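PDB 2XP1: SPT6 from Antonospora locustae, which is a transcription elongation factor, probably also a histone chaperone, whose tandem SH2 domains enable interaction with RNA polymerase II. Local coordinates for residues Ile80-Val83 with Ile84-Val88. Residues are numbered along the deposited sequence; the frame is centred on the assembly and turned at random.
Sequences IDEV and ISVYV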
# COMPACT_ATOMS: atom_id res chain seq x y z
N ILE A 80 1.55 -19.06 -6.29
CA ILE A 80 2.42 -18.26 -7.16
C ILE A 80 1.64 -17.49 -8.23
O ILE A 80 1.92 -16.30 -8.46
CB ILE A 80 3.59 -19.07 -7.70
CG1 ILE A 80 4.75 -19.04 -6.71
CG2 ILE A 80 4.14 -18.51 -9.01
CD1 ILE A 80 5.62 -20.22 -6.86
N ASP A 81 0.65 -18.14 -8.85
CA ASP A 81 -0.22 -17.47 -9.85
C ASP A 81 -0.77 -16.17 -9.30
O ASP A 81 -0.81 -15.18 -10.01
CB ASP A 81 -1.43 -18.36 -10.21
CG ASP A 81 -1.10 -19.46 -11.22
OD1 ASP A 81 0.08 -19.62 -11.58
OD2 ASP A 81 -2.05 -20.17 -11.62
N GLU A 82 -1.25 -16.18 -8.05
CA GLU A 82 -1.73 -14.96 -7.40
C GLU A 82 -0.61 -13.92 -7.25
O GLU A 82 -0.87 -12.75 -7.45
CB GLU A 82 -2.48 -15.21 -6.07
CG GLU A 82 -3.29 -13.97 -5.57
CD GLU A 82 -4.01 -14.15 -4.22
OE1 GLU A 82 -3.51 -14.87 -3.34
OE2 GLU A 82 -5.09 -13.57 -4.02
N VAL A 83 0.62 -14.31 -6.92
CA VAL A 83 1.76 -13.33 -6.92
C VAL A 83 1.82 -12.64 -8.29
O VAL A 83 1.90 -11.40 -8.39
CB VAL A 83 3.14 -14.00 -6.62
CG1 VAL A 83 4.29 -13.05 -6.81
CG2 VAL A 83 3.17 -14.55 -5.24
N ILE A 84 1.74 -13.43 -9.35
CA ILE A 84 1.82 -12.87 -10.70
C ILE A 84 0.68 -11.91 -11.10
O ILE A 84 0.95 -10.81 -11.62
CB ILE A 84 2.04 -13.98 -11.71
CG1 ILE A 84 3.46 -14.51 -11.50
CG2 ILE A 84 1.93 -13.44 -13.15
CD1 ILE A 84 3.50 -15.91 -11.47
N SER A 85 -0.57 -12.30 -10.86
CA SER A 85 -1.69 -11.43 -11.24
C SER A 85 -1.81 -10.26 -10.31
O SER A 85 -1.90 -9.12 -10.75
CB SER A 85 -3.04 -12.18 -11.36
OG SER A 85 -3.29 -13.04 -10.27
N VAL A 86 -1.75 -10.53 -9.01
CA VAL A 86 -1.98 -9.48 -8.04
C VAL A 86 -0.80 -8.56 -7.96
O VAL A 86 -0.97 -7.39 -7.71
CB VAL A 86 -2.37 -10.04 -6.63
CG1 VAL A 86 -2.26 -8.98 -5.56
CG2 VAL A 86 -3.78 -10.56 -6.66
N TYR A 87 0.40 -9.07 -8.22
CA TYR A 87 1.61 -8.32 -7.92
C TYR A 87 2.45 -7.97 -9.12
O TYR A 87 2.75 -6.79 -9.35
CB TYR A 87 2.40 -9.03 -6.81
CG TYR A 87 3.56 -8.25 -6.31
CD1 TYR A 87 3.38 -7.12 -5.51
CD2 TYR A 87 4.85 -8.63 -6.64
CE1 TYR A 87 4.46 -6.39 -5.03
CE2 TYR A 87 5.95 -7.91 -6.18
CZ TYR A 87 5.74 -6.79 -5.36
OH TYR A 87 6.84 -6.05 -4.90
N VAL A 88 2.81 -8.97 -9.93
CA VAL A 88 3.68 -8.76 -11.11
C VAL A 88 3.03 -8.04 -12.34
O VAL A 88 3.60 -7.09 -12.87
CB VAL A 88 4.35 -10.11 -11.54
CG1 VAL A 88 5.27 -9.90 -12.70
CG2 VAL A 88 5.12 -10.75 -10.37
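I80 and I84 meet one turn apart on the buried face of helix 80-100. CG2 of I80 touches CD1 of I84 at 3.6 Å, the two chains crossing at a slant. CG1 of I84 stands anti to its carbonyl carbon (chi1 -70°), and a chi2 of 134°, off a staggered value, brings CD1 towards I80. Beneath them I84 N donates to I80 O at 3.0 Å. V83 continues this face more loosely, with its CG1 4.3 Å from CG2 of V88. The helix widens to a pi-type turn at 84-88. V88 N reaches V83 O there, but the place of that oxygen is less certain.

The other side is more open. S85 folds its hydroxyl back on the helix, and D81 O accepts both S85 N (3.0 Å) and, more distantly, S85 OG (3.3 Å). E82 and V86 lie alongside each other, CG of E82 3.6 Å from CG2 of V86. The extended E82 side chain hydrogen-bonds through OE1 to the backbone N of E78, while D81 OD1 bonds to H14.

This is the start of the long helix between the two SH2 sheets. I80, I84 and V88 pack on strand 36-40, V83 and Y87 on strand 57-65, and F77 of strand 75-77 lies against E82, V83, V86 and Y87.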